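Local coordinates for leucine aminopeptidase 1 (Caenorhabditis elegans, PDB 2HC9), which removes N-terminal amino acids, preferably leucine, from peptides as a two-zinc M17-family aminopeptidase, and probably acts as a digestive enzyme, at residues 90-93 / 94-97; 117-120 / 121-125; 153-156 / 157-161; 160-163 / 164-168. The protein carries 1 engineered substitution. All coordinates share one frame; numbering follows the deposited sequence. Where two conformers were deposited one is given.

Overall arrangement
In chain order, interaction 1 (90-97) forms helix 90-97, interaction 2 (117-125) starts helix 120-128, and interactions 3 (153-161) and 4 (160-168) run on from each other, sharing Ala160 and Val161, at the start and first turns of helix 157-178. Interaction 2 lies in the middle: its centre is about 12 Å from those of interactions 1 and 3 and about 11 Å from that of interaction 4, and it touches all three. Interactions 1 and 3 do not meet, their nearest atoms being about 14 Å apart. All four lie away from the zinc site; helix 120-128 packs between the other two helices beside the N-terminal six-stranded sheet, and helix 157-178 leads on toward the catalytic part.

Interaction 1 of 4, residues 90-93 / 94-97; sequences AHSI and YKEL
Ile93 and Leu97 sit one turn apart on the short helix 90-97, which is held first by its backbone. Lys95 N bonds to His91 O at 2.9 Å, Glu96 N to Ser92 O at 3.2 Å and Leu97 N to Ile93 O at 2.9 Å. The bond one residue earlier is slacker: Tyr94 N lies 3.5 Å from Ala90 O, a weak hydrogen bond. Ile93 O also receives a second, weak bond from Glu96 N, so it serves two successive amides.

The apolar contact is a light one. Ile93 reaches forward with its CG2 branch, which stops 4.4 Å from Leu97 CD2; branched aliphatic residues suit this flank because it faces inward.

The polar side chains gather on the outer flank, where solvent can reach the charged end of Lys95. Lys95 starts with CG anti to its backbone N (chi1 -179°), but bends at its third and fourth torsions, which brings NZ back to 3.8 Å from Ser92 OG. A water appears to bridge the two, although Ser92 was modelled in two conformers and the link is therefore doubtful. Glu96 CG, anti to the carbonyl carbon (chi1 -62°), leans back to 3.3 Å from Ser92 O.

The inward flank is wedged between a helix and a sheet: Ala90 and Ile93 press on His123 of helix 120-128, while Ile93 meets Val23 and Val77, and Leu97 meets Ile21 and Ile75, on strands 18-25 and 72-77.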
loop_
_atom_site.group_PDB
_atom_site.type_symbol
_atom_site.label_atom_id
_atom_site.label_comp_id
_atom_site.label_asym_id
_atom_site.label_seq_id
_atom_site.Cartn_x
_atom_site.Cartn_y
_atom_site.Cartn_z
ATOM N N ALA A 90 38.516 -9.148 -5.961
ATOM C CA ALA A 90 38.072 -10.095 -6.994
ATOM C C ALA A 90 36.751 -9.682 -7.602
ATOM O O ALA A 90 36.535 -9.891 -8.789
ATOM C CB ALA A 90 38.007 -11.506 -6.446
ATOM N N HIS A 91 35.869 -9.050 -6.806
ATOM C CA HIS A 91 34.609 -8.540 -7.367
ATOM C C HIS A 91 34.768 -7.598 -8.548
ATOM O O HIS A 91 33.886 -7.560 -9.406
ATOM C CB HIS A 91 33.724 -7.911 -6.292
ATOM C CG HIS A 91 33.422 -8.848 -5.182
ATOM N ND1 HIS A 91 34.333 -9.120 -4.187
ATOM C CD2 HIS A 91 32.351 -9.644 -4.946
ATOM C CE1 HIS A 91 33.821 -10.006 -3.357
ATOM N NE2 HIS A 91 32.625 -10.344 -3.793
ATOM N N SER A 92 35.876 -6.846 -8.587
ATOM C CA SER A 92 36.165 -5.939 -9.698
ATOM C C SER A 92 36.337 -6.689 -11.013
ATOM O O SER A 92 35.966 -6.188 -12.076
ATOM C CB SER A 92 37.433 -5.113 -9.430
ATOM O OG SER A 92 37.271 -4.253 -8.318
ATOM N N ILE A 93 36.939 -7.879 -10.945
ATOM C CA ILE A 93 37.047 -8.728 -12.166
ATOM C C ILE A 93 35.655 -9.089 -12.668
ATOM O O ILE A 93 35.330 -8.874 -13.820
ATOM C CB ILE A 93 37.845 -10.021 -11.914
ATOM C CG1 ILE A 93 39.299 -9.660 -11.543
ATOM C CG2 ILE A 93 37.777 -10.955 -13.165
ATOM C CD1 ILE A 93 40.102 -10.856 -11.053
ATOM N N TYR A 94 34.818 -9.597 -11.775
ATOM C CA TYR A 94 33.459 -9.938 -12.175
ATOM C C TYR A 94 32.726 -8.741 -12.771
ATOM O O TYR A 94 32.091 -8.863 -13.811
ATOM C CB TYR A 94 32.675 -10.482 -10.994
ATOM C CG TYR A 94 31.299 -11.015 -11.369
ATOM C CD1 TYR A 94 31.137 -12.339 -11.776
ATOM C CD2 TYR A 94 30.169 -10.197 -11.316
ATOM C CE1 TYR A 94 29.872 -12.855 -12.078
ATOM C CE2 TYR A 94 28.887 -10.690 -11.653
ATOM C CZ TYR A 94 28.748 -12.019 -12.018
ATOM O OH TYR A 94 27.493 -12.526 -12.322
ATOM N N LYS A 95 32.822 -7.584 -12.116
ATOM C CA LYS A 95 32.136 -6.380 -12.610
ATOM C C LYS A 95 32.506 -6.015 -14.056
ATOM O O LYS A 95 31.651 -5.621 -14.859
ATOM C CB LYS A 95 32.452 -5.193 -11.683
ATOM C CG LYS A 95 31.765 -3.897 -12.097
ATOM C CD LYS A 95 32.079 -2.744 -11.185
ATOM C CE LYS A 95 33.528 -2.301 -11.332
ATOM N NZ LYS A 95 34.291 -2.660 -10.102
ATOM N N GLU A 96 33.793 -6.124 -14.378
ATOM C CA GLU A 96 34.295 -5.732 -15.693
ATOM C C GLU A 96 34.095 -6.824 -16.739
ATOM O O GLU A 96 33.913 -6.536 -17.921
ATOM C CB GLU A 96 35.796 -5.377 -15.614
ATOM C CG GLU A 96 36.123 -4.173 -14.704
ATOM C CD GLU A 96 35.408 -2.866 -15.072
ATOM O OE1 GLU A 96 34.846 -2.738 -16.170
ATOM O OE2 GLU A 96 35.447 -1.931 -14.241
ATOM N N LEU A 97 34.135 -8.075 -16.293
ATOM C CA LEU A 97 34.111 -9.212 -17.216
ATOM C C LEU A 97 32.680 -9.660 -17.563
ATOM O O LEU A 97 32.390 -10.012 -18.703
ATOM C CB LEU A 97 34.918 -10.380 -16.642
ATOM C CG LEU A 97 34.983 -11.707 -17.434
ATOM C CD1 LEU A 97 35.546 -11.511 -18.856
ATOM C CD2 LEU A 97 35.769 -12.778 -16.661
HETATM O O HOH W 1 36.534 -1.816 -9.368
#

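Interaction 2 of 4, residues 117-120 / 121-125; sequences YPDV and LSHVA
Asp119 O accepts from His123 N at 3.0 Å and Val120 O from Val124 N at 2.9 Å, regular turns of helix 120-128, whereas the two preceding carbonyls reach the helix through water: one water joins Tyr117 O to Leu121 N, another Pro118 O to Ser122 N. Water thus stands in for two direct bonds where the chain has helical torsions but not yet helical bonding.

Among the side chains, Asp119 and His123 lie alongside each other and point the same way. Asp119 CB sits over one face of the imidazole, 3.8 Å from the centroid of the His123 ring and 14° off its normal, a CH-pi contact; carboxylate and ring are turned 24° apart. The ring is folded back over the preceding turn because CG is anti to the carbonyl carbon (chi1 -75°). This helix follows strand 108-114 in the alpha/beta, macro-like N-terminal domain. The polar ends of both side chains find partners elsewhere: Asp119 OD2 makes a salt bridge with Lys25, and His123 NE2 a hydrogen bond with Thr88 O. An alanine in place of His123 would probably leave Thr88 O without this partner and the methylene of Asp119 without the ring beneath it. One residue further on, the next i/i+4 pair brings Val120 CG1 to 4.0 Å from Val124 CG2, beta-branched residues filling the flank toward Leu163 and Ser167 of helix 157-178.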
loop_
_atom_site.group_PDB
_atom_site.type_symbol
_atom_site.label_atom_id
_atom_site.label_comp_id
_atom_site.label_asym_id
_atom_site.label_seq_id
_atom_site.Cartn_x
_atom_site.Cartn_y
_atom_site.Cartn_z
ATOM N N TYR A 117 50.141 -14.826 -5.594
ATOM C CA TYR A 117 49.652 -16.081 -5.032
ATOM C C TYR A 117 48.398 -15.944 -4.150
ATOM O O TYR A 117 47.473 -16.753 -4.264
ATOM C CB TYR A 117 50.785 -16.712 -4.234
ATOM C CG TYR A 117 50.650 -18.156 -3.926
ATOM C CD1 TYR A 117 50.265 -19.074 -4.896
ATOM C CD2 TYR A 117 50.938 -18.615 -2.650
ATOM C CE1 TYR A 117 50.176 -20.417 -4.596
ATOM C CE2 TYR A 117 50.842 -19.933 -2.341
ATOM C CZ TYR A 117 50.470 -20.825 -3.299
ATOM O OH TYR A 117 50.398 -22.142 -2.942
ATOM N N PRO A 118 48.369 -14.934 -3.262
ATOM C CA PRO A 118 47.171 -14.809 -2.424
ATOM C C PRO A 118 45.891 -14.427 -3.182
ATOM O O PRO A 118 44.803 -14.591 -2.634
ATOM C CB PRO A 118 47.547 -13.691 -1.444
ATOM C CG PRO A 118 49.050 -13.621 -1.472
ATOM C CD PRO A 118 49.371 -13.898 -2.912
ATOM N N ASP A 119 46.022 -13.909 -4.405
ATOM C CA ASP A 119 44.874 -13.484 -5.212
ATOM C C ASP A 119 44.340 -14.558 -6.139
ATOM O O ASP A 119 43.226 -14.423 -6.634
ATOM C CB ASP A 119 45.227 -12.278 -6.072
ATOM C CG ASP A 119 45.370 -10.981 -5.248
ATOM O OD1 ASP A 119 45.012 -10.978 -4.049
ATOM O OD2 ASP A 119 45.860 -9.984 -5.805
ATOM N N VAL A 120 45.147 -15.583 -6.429
ATOM C CA VAL A 120 44.835 -16.490 -7.537
ATOM C C VAL A 120 43.454 -17.140 -7.388
ATOM O O VAL A 120 42.668 -17.145 -8.341
ATOM C CB VAL A 120 45.909 -17.588 -7.712
ATOM C CG1 VAL A 120 45.415 -18.644 -8.729
ATOM C CG2 VAL A 120 47.235 -16.944 -8.167
ATOM N N LEU A 121 43.159 -17.697 -6.212
ATOM C CA LEU A 121 41.923 -18.469 -6.064
ATOM C C LEU A 121 40.670 -17.603 -6.314
ATOM O O LEU A 121 39.774 -17.989 -7.055
ATOM C CB LEU A 121 41.869 -19.109 -4.672
ATOM C CG LEU A 121 40.713 -20.072 -4.404
ATOM C CD1 LEU A 121 41.176 -21.112 -3.398
ATOM C CD2 LEU A 121 39.425 -19.338 -3.876
ATOM N N SER A 122 40.609 -16.436 -5.670
ATOM C CA SER A 122 39.445 -15.549 -5.823
ATOM C C SER A 122 39.320 -15.044 -7.251
ATOM O O SER A 122 38.200 -14.895 -7.772
ATOM C CB SER A 122 39.546 -14.358 -4.859
ATOM O OG SER A 122 40.682 -13.585 -5.186
ATOM N N HIS A 123 40.471 -14.769 -7.890
ATOM C CA HIS A 123 40.460 -14.241 -9.257
ATOM C C HIS A 123 39.981 -15.296 -10.238
ATOM O O HIS A 123 39.151 -15.015 -11.112
ATOM C CB HIS A 123 41.861 -13.749 -9.646
ATOM C CG HIS A 123 42.230 -12.443 -9.002
ATOM N ND1 HIS A 123 43.204 -11.604 -9.509
ATOM C CD2 HIS A 123 41.714 -11.807 -7.921
ATOM C CE1 HIS A 123 43.306 -10.531 -8.738
ATOM N NE2 HIS A 123 42.414 -10.627 -7.770
ATOM N N VAL A 124 40.506 -16.513 -10.102
ATOM C CA VAL A 124 40.027 -17.630 -10.931
ATOM C C VAL A 124 38.499 -17.830 -10.758
ATOM O O VAL A 124 37.766 -17.928 -11.742
ATOM C CB VAL A 124 40.812 -18.926 -10.637
ATOM C CG1 VAL A 124 40.126 -20.150 -11.295
ATOM C CG2 VAL A 124 42.250 -18.773 -11.126
ATOM N N ALA A 125 38.039 -17.850 -9.507
ATOM C CA ALA A 125 36.619 -18.086 -9.235
ATOM C C ALA A 125 35.782 -16.992 -9.903
ATOM O O ALA A 125 34.753 -17.279 -10.540
ATOM C CB ALA A 125 36.364 -18.100 -7.740
HETATM O O HOH W 2 44.914 -17.808 -3.861
HETATM O O HOH W 3 42.369 -15.337 -3.591
#

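Interaction 3 of 4, residues 153-156 / 157-161; sequences DKLT and NEDAV
Thr156 and Asp159 exchange hydrogen bonds in both directions, a capping box closing the N-terminal end of helix 157-178. The hydroxyl of Thr156, the N-cap, accepts from Asp159 N at 3.0 Å, while Thr156 N donates to Asp159 OD2, also at 3.0 Å and nearly straight (171°). That second donor comes from above the carboxylate, 35° out of its plane. Thr156 OG1 stands between its own backbone N and carbonyl carbon (chi1 73°), and this turns it inward over the first turn.

Threonine suits the cap because its short hydroxyl can turn back to an amide of the first helical turn. Aspartate suits the third helical position: its negative charge is likely to be steadied by the helix end, and its other oxygen, OD1, is bonded to Met488 N. The amides of Asn157 and Glu158 are met by a glycerol, probably from the crystallisation liquor. Beside the polar pair, Leu155 CD1 packs at 3.6 Å against Asp159 CB, and Ala160 N begins the regular helix by bonding to Thr156 O at 3.2 Å.

The cap thus marks the passage from strand 145-151 into helix 157-178, with Pro487 of the C-terminal segment against Thr156 and Asp159, and Leu155 reaching Val120 of helix 120-128.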
loop_
_atom_site.group_PDB
_atom_site.type_symbol
_atom_site.label_atom_id
_atom_site.label_comp_id
_atom_site.label_asym_id
_atom_site.label_seq_id
_atom_site.Cartn_x
_atom_site.Cartn_y
_atom_site.Cartn_z
ATOM N N ASP A 153 54.469 -17.530 -9.889
ATOM C CA ASP A 153 55.638 -18.364 -9.553
ATOM C C ASP A 153 55.310 -19.576 -8.685
ATOM O O ASP A 153 55.769 -20.687 -8.942
ATOM C CB ASP A 153 56.681 -17.531 -8.795
ATOM C CG ASP A 153 57.392 -16.525 -9.674
ATOM O OD1 ASP A 153 57.634 -16.823 -10.864
ATOM O OD2 ASP A 153 57.727 -15.431 -9.160
ATOM N N LYS A 154 54.546 -19.338 -7.627
ATOM C CA LYS A 154 54.378 -20.315 -6.575
ATOM C C LYS A 154 53.352 -21.403 -6.934
ATOM O O LYS A 154 53.310 -22.452 -6.296
ATOM C CB LYS A 154 53.980 -19.611 -5.277
ATOM C CG LYS A 154 55.118 -18.906 -4.581
ATOM C CD LYS A 154 54.644 -18.248 -3.303
ATOM C CE LYS A 154 55.781 -17.484 -2.635
ATOM N NZ LYS A 154 55.369 -16.877 -1.327
ATOM N N LEU A 155 52.517 -21.157 -7.939
ATOM C CA LEU A 155 51.464 -22.117 -8.276
ATOM C C LEU A 155 52.020 -23.481 -8.710
ATOM O O LEU A 155 52.974 -23.560 -9.488
ATOM C CB LEU A 155 50.540 -21.530 -9.342
ATOM C CG LEU A 155 49.126 -22.098 -9.459
ATOM C CD1 LEU A 155 48.214 -21.577 -8.323
ATOM C CD2 LEU A 155 48.570 -21.719 -10.816
ATOM N N THR A 156 51.430 -24.552 -8.184
ATOM C CA THR A 156 51.791 -25.909 -8.586
ATOM C C THR A 156 50.789 -26.492 -9.583
ATOM O O THR A 156 49.680 -25.961 -9.769
ATOM C CB THR A 156 51.904 -26.863 -7.374
ATOM O OG1 THR A 156 50.598 -27.185 -6.861
ATOM C CG2 THR A 156 52.776 -26.254 -6.270
ATOM N N ASN A 157 51.165 -27.594 -10.226
ATOM C CA ASN A 157 50.221 -28.294 -11.098
ATOM C C ASN A 157 49.006 -28.850 -10.337
ATOM O O ASN A 157 47.889 -28.816 -10.852
ATOM C CB ASN A 157 50.929 -29.396 -11.907
ATOM C CG ASN A 157 51.855 -28.832 -12.994
ATOM O OD1 ASN A 157 51.901 -27.620 -13.246
ATOM N ND2 ASN A 157 52.583 -29.722 -13.658
ATOM N N GLU A 158 49.216 -29.322 -9.109
ATOM C CA GLU A 158 48.113 -29.751 -8.264
ATOM C C GLU A 158 47.156 -28.590 -7.952
ATOM O O GLU A 158 45.935 -28.765 -7.960
ATOM C CB GLU A 158 48.630 -30.374 -6.962
ATOM C CG GLU A 158 47.496 -30.788 -6.013
ATOM C CD GLU A 158 47.955 -31.603 -4.805
ATOM O OE1 GLU A 158 49.161 -31.561 -4.440
ATOM O OE2 GLU A 158 47.086 -32.280 -4.209
ATOM N N ASP A 159 47.709 -27.412 -7.685
ATOM C CA ASP A 159 46.872 -26.211 -7.525
ATOM C C ASP A 159 45.961 -25.982 -8.734
ATOM O O ASP A 159 44.795 -25.620 -8.568
ATOM C CB ASP A 159 47.707 -24.963 -7.300
ATOM C CG ASP A 159 48.418 -24.952 -5.965
ATOM O OD1 ASP A 159 47.923 -25.550 -4.978
ATOM O OD2 ASP A 159 49.494 -24.322 -5.922
ATOM N N ALA A 160 46.499 -26.187 -9.940
ATOM C CA ALA A 160 45.740 -25.916 -11.155
ATOM C C ALA A 160 44.595 -26.922 -11.301
ATOM O O ALA A 160 43.501 -26.563 -11.761
ATOM C CB ALA A 160 46.635 -25.890 -12.393
ATOM N N VAL A 161 44.832 -28.160 -10.866
ATOM C CA VAL A 161 43.743 -29.168 -10.847
ATOM C C VAL A 161 42.648 -28.694 -9.894
ATOM O O VAL A 161 41.455 -28.698 -10.244
ATOM C CB VAL A 161 44.224 -30.584 -10.393
ATOM C CG1 VAL A 161 43.072 -31.579 -10.445
ATOM C CG2 VAL A 161 45.335 -31.100 -11.325
#

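Interaction 4 of 4, residues 160-163 / 164-168; sequences AVFL and TDLSE
The Phe162 ring carries Leu166 on one face: Leu166 CB lies 4.0 Å from Phe162 CZ, and Leu166 CD2 stands 4.1 Å from CE2 of the same ring. Leu121 of helix 120-128 packs at that CE2 corner too. The ring leans along the helix toward the next turn, its CG being trans to the backbone nitrogen (chi1 165°), which places it beside Leu166. Both residues are apolar, as suits a flank that faces Leu121 and helix 473-480.

The peptide carbonyls are also flat groups, and two of them are gripped twice. Ala160 O takes Thr164 N at 3.0 Å from one face of its plane and the Thr164 hydroxyl, OG1, at 2.9 Å from the other. Leu163 O is held in the same way by Ser167, its N at 2.8 Å and its OG at 2.9 Å on opposite faces. Thr164 OG1 also serves Val6 N of strand 3-8, so a single hydroxyl ties helix to sheet. With a valine here, Val6 N would probably be left without this acceptor and Ala160 O with one donor fewer.

On the outer side, Val161 and Asp165 run alongside each other, Val161 CG1 lying 4.0 Å from Asp165 OD2, whose hydrogen-bond partner is His292.

Hydroxyls bonded to the carbonyl four residues back are a familiar way for serine and threonine to satisfy their hydroxyls within a helix. Here they line the face of helix 157-178 toward strand 3-8, while Phe162 and Leu166 pack on helix 473-480; the helix is consistent with the long one that links the two domains in leucine aminopeptidases of this family.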
loop_
_atom_site.group_PDB
_atom_site.type_symbol
_atom_site.label_atom_id
_atom_site.label_comp_id
_atom_site.label_asym_id
_atom_site.label_seq_id
_atom_site.Cartn_x
_atom_site.Cartn_y
_atom_site.Cartn_z
ATOM N N ALA A 160 46.499 -26.187 -9.940
ATOM C CA ALA A 160 45.740 -25.916 -11.155
ATOM C C ALA A 160 44.595 -26.922 -11.301
ATOM O O ALA A 160 43.501 -26.563 -11.761
ATOM C CB ALA A 160 46.635 -25.890 -12.393
ATOM N N VAL A 161 44.832 -28.160 -10.866
ATOM C CA VAL A 161 43.743 -29.168 -10.847
ATOM C C VAL A 161 42.648 -28.694 -9.894
ATOM O O VAL A 161 41.455 -28.698 -10.244
ATOM C CB VAL A 161 44.224 -30.584 -10.393
ATOM C CG1 VAL A 161 43.072 -31.579 -10.445
ATOM C CG2 VAL A 161 45.335 -31.100 -11.325
ATOM N N PHE A 162 43.054 -28.307 -8.693
ATOM C CA PHE A 162 42.062 -27.831 -7.724
ATOM C C PHE A 162 41.276 -26.626 -8.276
ATOM O O PHE A 162 40.066 -26.562 -8.119
ATOM C CB PHE A 162 42.686 -27.477 -6.356
ATOM C CG PHE A 162 41.750 -26.658 -5.516
ATOM C CD1 PHE A 162 40.628 -27.261 -4.927
ATOM C CD2 PHE A 162 41.893 -25.279 -5.447
ATOM C CE1 PHE A 162 39.701 -26.476 -4.206
ATOM C CE2 PHE A 162 40.974 -24.503 -4.748
ATOM C CZ PHE A 162 39.885 -25.096 -4.152
ATOM N N LEU A 163 41.966 -25.666 -8.890
ATOM C CA LEU A 163 41.306 -24.456 -9.400
ATOM C C LEU A 163 40.337 -24.784 -10.543
ATOM O O LEU A 163 39.295 -24.158 -10.686
ATOM C CB LEU A 163 42.362 -23.434 -9.852
ATOM C CG LEU A 163 43.181 -22.818 -8.699
ATOM C CD1 LEU A 163 44.427 -22.085 -9.265
ATOM C CD2 LEU A 163 42.335 -21.842 -7.862
ATOM N N THR A 164 40.679 -25.779 -11.361
ATOM C CA THR A 164 39.745 -26.262 -12.374
ATOM C C THR A 164 38.495 -26.877 -11.724
ATOM O O THR A 164 37.369 -26.649 -12.178
ATOM C CB THR A 164 40.461 -27.300 -13.281
ATOM O OG1 THR A 164 41.592 -26.659 -13.885
ATOM C CG2 THR A 164 39.538 -27.837 -14.367
ATOM N N ASP A 165 38.707 -27.677 -10.675
ATOM C CA ASP A 165 37.600 -28.273 -9.928
ATOM C C ASP A 165 36.781 -27.203 -9.212
ATOM O O ASP A 165 35.549 -27.303 -9.136
ATOM C CB ASP A 165 38.133 -29.258 -8.904
ATOM C CG ASP A 165 38.575 -30.581 -9.529
ATOM O OD1 ASP A 165 38.095 -30.923 -10.627
ATOM O OD2 ASP A 165 39.388 -31.274 -8.902
ATOM N N LEU A 166 37.460 -26.197 -8.674
ATOM C CA LEU A 166 36.738 -25.101 -8.027
ATOM C C LEU A 166 35.900 -24.325 -9.049
ATOM O O LEU A 166 34.728 -24.015 -8.793
ATOM C CB LEU A 166 37.712 -24.149 -7.328
ATOM C CG LEU A 166 37.037 -22.912 -6.702
ATOM C CD1 LEU A 166 36.073 -23.345 -5.580
ATOM C CD2 LEU A 166 38.113 -21.952 -6.188
ATOM N N SER A 167 36.490 -24.028 -10.205
ATOM C CA SER A 167 35.741 -23.402 -11.293
ATOM C C SER A 167 34.484 -24.189 -11.631
ATOM O O SER A 167 33.422 -23.607 -11.840
ATOM C CB SER A 167 36.605 -23.247 -12.550
ATOM O OG SER A 167 37.691 -22.363 -12.318
ATOM N N GLU A 168 34.610 -25.509 -11.711
ATOM C CA GLU A 168 33.450 -26.360 -11.987
ATOM C C GLU A 168 32.436 -26.274 -10.853
ATOM O O GLU A 168 31.240 -26.174 -11.097
ATOM C CB GLU A 168 33.891 -27.815 -12.235
ATOM C CG GLU A 168 32.730 -28.835 -12.333
ATOM C CD GLU A 168 31.876 -28.717 -13.614
ATOM O OE1 GLU A 168 32.018 -27.771 -14.408
ATOM O OE2 GLU A 168 31.016 -29.595 -13.822
#